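Local atomic coordinates of putative pyrroline carboxylate reductase (Streptococcus pyogenes, PDB entry 2AHR), a protein that probably catalyses the last step of proline biosynthesis, the NAD(P)H-dependent reduction of 1-pyrroline-5-carboxylate to L-proline. Residues D56-V61 with K78-K83; S123-G128 with K156-F161; F175-A180 with K192-V197. All coordinates share one frame; numbering follows the deposited sequence.

Overall arrangement
From the N terminus the chain first builds a Rossmann-type NADP domain, and interaction 1 closes a short loop there: helix 54-58 and the residues after it meet the segment between helix 73-77 and strand 86-88. Interaction 2 closes a longer loop, laying the start of helix 158-185 on strand 122-128, joining the nucleotide-binding domain to the helical dimerisation region. Interaction 3 closes the shortest loop, setting the C-terminal half of that helix against helix 190-210. The three follow in series, with no nesting or crossing. Interactions 1 and 3 sit on opposite sides of the chain's centre, about 46 Å apart between centres, while interactions 2 and 3 share helix 158-185 and both touch the second subunit.

Interaction 1 of 3, residues D56-V61 with K78-K83; sequences DLIDQV and KPLHFK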
loop_
_atom_site.group_PDB
_atom_site.type_symbol
_atom_site.label_atom_id
_atom_site.label_comp_id
_atom_site.label_asym_id
_atom_site.label_seq_id
_atom_site.Cartn_x
_atom_site.Cartn_y
_atom_site.Cartn_z
ATOM N N ASP E 56 18.770 52.068 -14.551
ATOM C CA ASP E 56 20.162 52.510 -14.691
ATOM C C ASP E 56 20.980 51.448 -15.441
ATOM O O ASP E 56 21.764 51.774 -16.342
ATOM C CB ASP E 56 20.768 52.822 -13.311
ATOM C CG ASP E 56 22.222 53.310 -13.387
ATOM O OD1 ASP E 56 23.092 52.712 -12.707
ATOM O OD2 ASP E 56 22.495 54.298 -14.113
ATOM N N LEU E 57 20.775 50.179 -15.073
ATOM C CA LEU E 57 21.310 49.028 -15.814
ATOM C C LEU E 57 20.858 49.051 -17.292
ATOM O O LEU E 57 21.695 49.042 -18.207
ATOM C CB LEU E 57 20.870 47.730 -15.112
ATOM C CG LEU E 57 21.140 46.279 -15.548
ATOM C CD1 LEU E 57 20.664 45.965 -16.979
ATOM C CD2 LEU E 57 22.589 45.890 -15.345
ATOM N N ILE E 58 19.543 49.111 -17.509
ATOM C CA ILE E 58 18.953 49.039 -18.858
ATOM C C ILE E 58 19.488 50.101 -19.841
ATOM O O ILE E 58 19.679 49.814 -21.028
ATOM C CB ILE E 58 17.390 49.075 -18.820
ATOM C CG1 ILE E 58 16.832 47.872 -18.044
ATOM C CG2 ILE E 58 16.814 49.067 -20.228
ATOM C CD1 ILE E 58 15.399 48.061 -17.529
ATOM N N ASP E 59 19.745 51.310 -19.335
ATOM C CA ASP E 59 20.119 52.453 -20.179
ATOM C C ASP E 59 21.535 52.413 -20.801
ATOM O O ASP E 59 21.825 53.165 -21.738
ATOM C CB ASP E 59 19.893 53.772 -19.415
ATOM C CG ASP E 59 18.422 53.992 -19.022
ATOM O OD1 ASP E 59 17.502 53.478 -19.710
ATOM O OD2 ASP E 59 18.186 54.688 -18.012
ATOM N N GLN E 60 22.404 51.533 -20.301
ATOM C CA GLN E 60 23.798 51.456 -20.776
ATOM C C GLN E 60 24.198 50.137 -21.474
ATOM O O GLN E 60 25.300 50.019 -22.016
ATOM C CB GLN E 60 24.758 51.746 -19.612
ATOM C CG GLN E 60 24.430 51.003 -18.310
ATOM C CD GLN E 60 25.393 51.322 -17.177
ATOM O OE1 GLN E 60 24.971 51.600 -16.053
ATOM N NE2 GLN E 60 26.692 51.276 -17.466
ATOM N N VAL E 61 23.289 49.166 -21.482
ATOM C CA VAL E 61 23.602 47.787 -21.857
ATOM C C VAL E 61 23.105 47.393 -23.266
ATOM O O VAL E 61 22.130 47.956 -23.753
ATOM C CB VAL E 61 23.049 46.877 -20.737
ATOM C CG1 VAL E 61 22.255 45.713 -21.261
ATOM C CG2 VAL E 61 24.145 46.488 -19.773
ATOM N N LYS E 78 7.370 44.970 -15.396
ATOM C CA LYS E 78 6.386 45.878 -15.980
ATOM C C LYS E 78 6.759 47.374 -15.837
ATOM O O LYS E 78 6.722 48.100 -16.839
ATOM C CB LYS E 78 4.965 45.570 -15.481
ATOM C CG LYS E 78 4.364 44.315 -16.091
ATOM C CD LYS E 78 2.841 44.361 -16.174
ATOM C CE LYS E 78 2.322 43.111 -16.884
ATOM N NZ LYS E 78 0.839 43.066 -17.109
ATOM N N PRO E 79 7.127 47.834 -14.613
ATOM C CA PRO E 79 7.559 49.245 -14.455
ATOM C C PRO E 79 8.809 49.688 -15.233
ATOM O O PRO E 79 9.106 50.877 -15.274
ATOM C CB PRO E 79 7.809 49.379 -12.942
ATOM C CG PRO E 79 7.984 47.998 -12.447
ATOM C CD PRO E 79 7.118 47.129 -13.317
ATOM N N LEU E 80 9.530 48.757 -15.845
ATOM C CA LEU E 80 10.806 49.074 -16.498
ATOM C C LEU E 80 10.623 49.346 -17.997
ATOM O O LEU E 80 9.635 48.917 -18.583
ATOM C CB LEU E 80 11.799 47.923 -16.271
ATOM C CG LEU E 80 12.505 47.701 -14.916
ATOM C CD1 LEU E 80 11.675 48.015 -13.670
ATOM C CD2 LEU E 80 13.043 46.275 -14.827
ATOM N N HIS E 81 11.564 50.050 -18.623
ATOM C CA HIS E 81 11.467 50.277 -20.074
ATOM C C HIS E 81 12.666 49.679 -20.809
ATOM O O HIS E 81 13.761 50.236 -20.773
ATOM C CB HIS E 81 11.312 51.773 -20.428
ATOM C CG HIS E 81 10.405 52.533 -19.503
ATOM N ND1 HIS E 81 9.046 52.646 -19.715
ATOM C CD2 HIS E 81 10.668 53.224 -18.366
ATOM C CE1 HIS E 81 8.510 53.369 -18.746
ATOM N NE2 HIS E 81 9.473 53.737 -17.918
ATOM N N PHE E 82 12.453 48.557 -21.490
ATOM C CA PHE E 82 13.563 47.823 -22.109
ATOM C C PHE E 82 13.874 48.327 -23.520
ATOM O O PHE E 82 12.992 48.823 -24.215
ATOM C CB PHE E 82 13.330 46.300 -22.043
ATOM C CG PHE E 82 13.502 45.726 -20.656
ATOM C CD1 PHE E 82 12.416 45.619 -19.786
ATOM C CD2 PHE E 82 14.763 45.310 -20.204
ATOM C CE1 PHE E 82 12.573 45.101 -18.491
ATOM C CE2 PHE E 82 14.930 44.790 -18.912
ATOM C CZ PHE E 82 13.829 44.693 -18.056
ATOM N N LYS E 83 15.138 48.203 -23.924
ATOM C CA LYS E 83 15.670 48.898 -25.093
ATOM C C LYS E 83 16.603 48.006 -25.922
ATOM O O LYS E 83 17.195 48.449 -26.921
ATOM C CB LYS E 83 16.442 50.135 -24.622
ATOM C CG LYS E 83 15.618 51.122 -23.772
ATOM C CD LYS E 83 16.508 51.875 -22.770
ATOM C CE LYS E 83 15.983 53.294 -22.467
ATOM N NZ LYS E 83 14.606 53.354 -21.848
#
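At one end of the Rossmann-type NADP domain, helix 54-58 and the residues leading to strand 86-88 come together on either side of strand 63-66 in sequence, and Ile58 is the side chain that joins them. Its CA lies 6.4 Å from the CA of Phe82, and its side chain sets out toward the facing segment. With CG1 beside the backbone N and anti to the carbonyl carbon (chi1 -61°) and chi2 extended, CD1 is carried over one face of the Phe82 ring, 3.8 Å from the ring centroid and only 20° off the normal, a CH-pi contact displaced toward the rim. The two side chains cross at about a right angle, and CG1 comes close to the CE2 side of the ring. That same CD1 also packs 3.8 Å from CB of Leu80, while the other branch, CG2, approaches the carbonyl O of His81 and the CD of Lys83. A beta-branched residue suits this place because its two arms serve two different neighbours. Beyond Ile58, Phe82 touches Ile9 of strand 5-9, and Leu80 packs on His54, an NADP-binding residue.

The outer side is looser and polar. Asp59 and Lys83 are both exposed, and their side chains cross obliquely. OD1 of Asp59 accepts a hydrogen bond from Gln55 NE2, and the charge of Lys83 adds a long salt bridge, NZ lying 3.6 Å from that OD1. A long, flexible lysine fits here, since its aliphatic part can lie against Ile58; its CE, 3.2 Å from OD1 of Asp59, is nearer the acid than NZ, so the ion pair is loose. Bends at chi3 and chi4 fold the chain back, and Lys83 NZ also makes a weak hydrogen bond, 3.4 Å long, to the carbonyl O of His81.

Interaction 2 of 3, residues S123-G128 with K156-F161; sequences STALTG and KDFDTF
Two phenylalanines one helical turn apart, Phe158 and Phe161, reach from the start of helix 158-185 onto strand 122-128, and their different torsions bring the rings to different parts of the strand. Phe161 has CG anti to the backbone N (chi1 -174°), which sends its ring straight toward the strand. There the methyl CB of Ala125 sits over the centre of one face, 3.5 Å from the ring centroid and 14° off the normal, a CH-pi contact. The rim of the same ring meets backbone: CE2 of Phe161 is 3.3 Å from the carbonyl O of Ser123, at the ring edge. Alanine suits the spot because a single methyl lets the ring come this close to the main chain.

Phe158 stands at an unusual chi1 of -105°. Its ring tip swings to the strand, bringing CZ 3.6 Å from Ala125 CB and CE1 3.5 Å from Thr127 CG2. Thr127 turns that methyl to the ring by placing it in the crowded position between backbone N and carbonyl carbon, with OG1 anti to the N.

The dimerisation-region helix thus packs its first turn on one face of the extended Rossmann-type sheet, the Phe161 side chain about 8 Å from the bound NADP. Strand 122-128 lies between strands 108-112 and 148-152; Leu126 packs against helix 134-145 on the sheet's other face, while Phe161 also touches Ile196 of the second subunit.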
loop_
_atom_site.group_PDB
_atom_site.type_symbol
_atom_site.label_atom_id
_atom_site.label_comp_id
_atom_site.label_asym_id
_atom_site.label_seq_id
_atom_site.Cartn_x
_atom_site.Cartn_y
_atom_site.Cartn_z
ATOM N N SER E 123 24.142 21.984 -19.305
ATOM C CA SER E 123 23.463 21.497 -20.504
ATOM C C SER E 123 22.288 22.445 -20.715
ATOM O O SER E 123 21.251 22.321 -20.045
ATOM C CB SER E 123 22.999 20.037 -20.324
ATOM O OG SER E 123 24.064 19.199 -19.860
ATOM N N THR E 124 22.449 23.387 -21.644
ATOM C CA THR E 124 21.587 24.561 -21.751
ATOM C C THR E 124 20.739 24.568 -23.010
ATOM O O THR E 124 21.265 24.481 -24.124
ATOM C CB THR E 124 22.434 25.864 -21.709
ATOM O OG1 THR E 124 23.235 25.866 -20.519
ATOM C CG2 THR E 124 21.550 27.118 -21.704
ATOM N N ALA E 125 19.419 24.671 -22.838
ATOM C CA ALA E 125 18.529 24.857 -23.968
ATOM C C ALA E 125 18.522 26.337 -24.356
ATOM O O ALA E 125 18.674 27.221 -23.497
ATOM C CB ALA E 125 17.117 24.383 -23.636
ATOM N N LEU E 126 18.327 26.590 -25.651
ATOM C CA LEU E 126 18.273 27.948 -26.185
ATOM C C LEU E 126 17.181 28.046 -27.234
ATOM O O LEU E 126 17.108 27.217 -28.142
ATOM C CB LEU E 126 19.619 28.352 -26.811
ATOM C CG LEU E 126 19.685 29.631 -27.685
ATOM C CD1 LEU E 126 19.437 30.891 -26.849
ATOM C CD2 LEU E 126 21.033 29.717 -28.407
ATOM N N THR E 127 16.335 29.059 -27.115
ATOM C CA THR E 127 15.390 29.370 -28.182
ATOM C C THR E 127 15.084 30.874 -28.241
ATOM O O THR E 127 15.277 31.588 -27.258
ATOM C CB THR E 127 14.104 28.506 -28.067
ATOM O OG1 THR E 127 13.433 28.493 -29.330
ATOM C CG2 THR E 127 13.162 29.025 -26.974
ATOM N N GLY E 128 14.581 31.338 -29.387
ATOM C CA GLY E 128 14.229 32.756 -29.571
ATOM C C GLY E 128 12.868 33.026 -30.203
ATOM O O GLY E 128 12.298 32.163 -30.893
ATOM N N LYS E 156 8.204 24.552 -27.238
ATOM C CA LYS E 156 7.176 23.668 -26.738
ATOM C C LYS E 156 7.774 22.530 -25.901
ATOM O O LYS E 156 7.035 21.834 -25.209
ATOM C CB LYS E 156 6.308 23.103 -27.869
ATOM C CG LYS E 156 7.089 22.372 -28.945
ATOM C CD LYS E 156 6.136 21.640 -29.917
ATOM C CE LYS E 156 6.873 21.123 -31.139
ATOM N NZ LYS E 156 8.065 20.354 -30.721
ATOM N N ASP E 157 9.095 22.352 -25.973
ATOM C CA ASP E 157 9.785 21.293 -25.227
ATOM C C ASP E 157 10.576 21.845 -24.048
ATOM O O ASP E 157 11.314 21.109 -23.406
ATOM C CB ASP E 157 10.725 20.505 -26.138
ATOM C CG ASP E 157 9.987 19.680 -27.188
ATOM O OD1 ASP E 157 8.922 19.071 -26.900
ATOM O OD2 ASP E 157 10.497 19.633 -28.323
ATOM N N PHE E 158 10.443 23.135 -23.776
ATOM C CA PHE E 158 11.241 23.758 -22.714
ATOM C C PHE E 158 10.955 23.251 -21.319
ATOM O O PHE E 158 11.868 23.160 -20.509
ATOM C CB PHE E 158 11.169 25.282 -22.760
ATOM C CG PHE E 158 12.423 25.912 -23.294
ATOM C CD1 PHE E 158 12.862 25.615 -24.589
ATOM C CD2 PHE E 158 13.189 26.763 -22.493
ATOM C CE1 PHE E 158 14.036 26.169 -25.095
ATOM C CE2 PHE E 158 14.354 27.332 -22.982
ATOM C CZ PHE E 158 14.782 27.035 -24.301
ATOM N N ASP E 159 9.695 22.923 -21.043
ATOM C CA ASP E 159 9.300 22.445 -19.703
ATOM C C ASP E 159 9.875 21.043 -19.420
ATOM O O ASP E 159 10.348 20.780 -18.328
ATOM C CB ASP E 159 7.767 22.431 -19.550
ATOM C CG ASP E 159 7.171 23.824 -19.346
ATOM O OD1 ASP E 159 7.898 24.817 -19.070
ATOM O OD2 ASP E 159 5.941 23.917 -19.448
ATOM N N THR E 160 9.805 20.160 -20.413
ATOM C CA THR E 160 10.439 18.851 -20.355
ATOM C C THR E 160 11.960 18.954 -20.237
ATOM O O THR E 160 12.561 18.190 -19.495
ATOM C CB THR E 160 10.066 17.980 -21.603
ATOM O OG1 THR E 160 8.645 17.939 -21.742
ATOM C CG2 THR E 160 10.573 16.559 -21.473
ATOM N N PHE E 161 12.586 19.896 -20.955
ATOM C CA PHE E 161 14.033 20.063 -20.868
ATOM C C PHE E 161 14.388 20.620 -19.476
ATOM O O PHE E 161 15.392 20.232 -18.889
ATOM C CB PHE E 161 14.549 21.009 -21.971
ATOM C CG PHE E 161 16.053 21.119 -22.042
ATOM C CD1 PHE E 161 16.766 20.420 -23.020
ATOM C CD2 PHE E 161 16.748 21.945 -21.166
ATOM C CE1 PHE E 161 18.149 20.524 -23.106
ATOM C CE2 PHE E 161 18.152 22.066 -21.230
ATOM C CZ PHE E 161 18.854 21.354 -22.201
#

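Interaction 3 of 3, residues F175-A180 with K192-V197; sequences FIEALA and KALEIV
The ring of Phe175 is the aromatic group here, and it takes no part in the contact with 192-197: it stacks with Phe175 of the second subunit and packs on that subunit's Val245. The carboxylate of Glu177 serves partners beyond the two segments, its OE2 forming salt bridges to Lys181 and Lys190. The side chains that meet between the two segments are aliphatic.

Val197 is the most enclosed residue. One branch, CG1, lies 4.0 Å from Leu179 CB; the other, CG2, lies 3.9 Å from Ile176 CG2, so the forked valine sits between side chains one turn apart on the facing helix. Ile176 has CG2 anti to the backbone N, and this methyl also meets CD2 of Leu194, 3.9 Å away, the two side chains crossing at about a right angle. That same CD2 rests 3.8 Å from Ala180 CB.

Small residues mark the closest passage of the backbones. Ala180 and Ala193 have CA atoms 4.9 Å apart, and Ala193 CB lies 3.6 Å from the carbonyl O of Ala180; alanine suits both positions because a lone methyl lets the backbones come this near. The axes of the short segments come within 8.9 Å, with their directions 125° apart. Such a steeply inclined pair of consecutive helices joined by a short loop, with alanines at its closest point, belongs to the all-helical dimerisation domain of pyrroline-5-carboxylate reductases.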
loop_
_atom_site.group_PDB
_atom_site.type_symbol
_atom_site.label_atom_id
_atom_site.label_comp_id
_atom_site.label_asym_id
_atom_site.label_seq_id
_atom_site.Cartn_x
_atom_site.Cartn_y
_atom_site.Cartn_z
ATOM N N PHE E 175 19.931 10.542 -5.565
ATOM C CA PHE E 175 20.284 9.189 -5.938
ATOM C C PHE E 175 21.703 8.825 -5.483
ATOM O O PHE E 175 21.932 7.760 -4.947
ATOM C CB PHE E 175 20.151 9.042 -7.468
ATOM C CG PHE E 175 20.429 7.645 -7.978
ATOM C CD1 PHE E 175 19.455 6.636 -7.875
ATOM C CD2 PHE E 175 21.656 7.335 -8.580
ATOM C CE1 PHE E 175 19.708 5.337 -8.355
ATOM C CE2 PHE E 175 21.919 6.054 -9.079
ATOM C CZ PHE E 175 20.936 5.050 -8.960
ATOM N N ILE E 176 22.660 9.723 -5.708
ATOM C CA ILE E 176 24.030 9.509 -5.274
ATOM C C ILE E 176 24.106 9.436 -3.738
ATOM O O ILE E 176 24.788 8.575 -3.168
ATOM C CB ILE E 176 24.953 10.610 -5.860
ATOM C CG1 ILE E 176 25.287 10.290 -7.321
ATOM C CG2 ILE E 176 26.264 10.730 -5.065
ATOM C CD1 ILE E 176 26.010 11.461 -8.088
ATOM N N GLU E 177 23.403 10.344 -3.065
ATOM C CA GLU E 177 23.376 10.359 -1.609
ATOM C C GLU E 177 22.792 9.036 -1.089
ATOM O O GLU E 177 23.261 8.502 -0.056
ATOM C CB GLU E 177 22.536 11.528 -1.132
ATOM C CG GLU E 177 22.306 11.584 0.361
ATOM C CD GLU E 177 23.531 12.014 1.134
ATOM O OE1 GLU E 177 24.539 12.392 0.512
ATOM O OE2 GLU E 177 23.491 11.956 2.377
ATOM N N ALA E 178 21.785 8.508 -1.811
ATOM C CA ALA E 178 21.123 7.266 -1.398
ATOM C C ALA E 178 22.075 6.075 -1.436
ATOM O O ALA E 178 22.100 5.290 -0.510
ATOM C CB ALA E 178 19.876 6.992 -2.277
ATOM N N LEU E 179 22.831 5.932 -2.532
ATOM C CA LEU E 179 23.865 4.890 -2.630
ATOM C C LEU E 179 24.914 5.025 -1.517
ATOM O O LEU E 179 25.332 4.034 -0.917
ATOM C CB LEU E 179 24.570 4.976 -3.993
ATOM C CG LEU E 179 23.693 4.595 -5.195
ATOM C CD1 LEU E 179 24.343 5.010 -6.514
ATOM C CD2 LEU E 179 23.442 3.103 -5.154
ATOM N N ALA E 180 25.362 6.246 -1.281
ATOM C CA ALA E 180 26.366 6.511 -0.247
ATOM C C ALA E 180 25.847 6.243 1.158
ATOM O O ALA E 180 26.542 5.631 1.962
ATOM C CB ALA E 180 26.890 7.925 -0.374
ATOM N N LYS E 192 34.178 8.119 2.048
ATOM C CA LYS E 192 34.671 7.028 1.233
ATOM C C LYS E 192 33.567 6.475 0.312
ATOM O O LYS E 192 33.810 6.238 -0.879
ATOM C CB LYS E 192 35.245 5.916 2.132
ATOM C CG LYS E 192 35.929 4.774 1.392
ATOM C CD LYS E 192 37.042 5.253 0.404
ATOM C CE LYS E 192 38.160 6.056 1.122
ATOM N NZ LYS E 192 39.328 6.434 0.241
ATOM N N ALA E 193 32.365 6.280 0.856
ATOM C CA ALA E 193 31.243 5.756 0.061
ATOM C C ALA E 193 30.915 6.732 -1.061
ATOM O O ALA E 193 30.705 6.314 -2.200
ATOM C CB ALA E 193 30.011 5.497 0.940
ATOM N N LEU E 194 30.906 8.034 -0.747
ATOM C CA LEU E 194 30.638 9.072 -1.766
ATOM C C LEU E 194 31.699 9.097 -2.881
ATOM O O LEU E 194 31.387 9.266 -4.065
ATOM C CB LEU E 194 30.577 10.472 -1.131
ATOM C CG LEU E 194 29.262 11.023 -0.595
ATOM C CD1 LEU E 194 29.516 12.380 0.107
ATOM C CD2 LEU E 194 28.214 11.166 -1.724
ATOM N N GLU E 195 32.959 8.937 -2.485
ATOM C CA GLU E 195 34.055 8.955 -3.428
ATOM C C GLU E 195 33.902 7.796 -4.411
ATOM O O GLU E 195 33.950 7.990 -5.617
ATOM C CB GLU E 195 35.375 8.893 -2.668
ATOM C CG GLU E 195 36.590 8.758 -3.559
ATOM C CD GLU E 195 37.888 8.513 -2.777
ATOM O OE1 GLU E 195 37.846 8.214 -1.565
ATOM O OE2 GLU E 195 38.959 8.611 -3.394
ATOM N N ILE E 196 33.684 6.599 -3.886
ATOM C CA ILE E 196 33.497 5.428 -4.711
ATOM C C ILE E 196 32.298 5.572 -5.645
ATOM O O ILE E 196 32.430 5.272 -6.837
ATOM C CB ILE E 196 33.291 4.163 -3.864
ATOM C CG1 ILE E 196 34.554 3.859 -3.036
ATOM C CG2 ILE E 196 32.840 2.973 -4.766
ATOM C CD1 ILE E 196 34.313 2.911 -1.837
ATOM N N VAL E 197 31.122 5.968 -5.121
ATOM C CA VAL E 197 29.966 6.024 -6.033
ATOM C C VAL E 197 30.026 7.198 -7.043
ATOM O O VAL E 197 29.642 7.032 -8.213
ATOM C CB VAL E 197 28.516 5.813 -5.382
ATOM C CG1 VAL E 197 28.546 5.131 -4.034
ATOM C CG2 VAL E 197 27.696 7.072 -5.385
#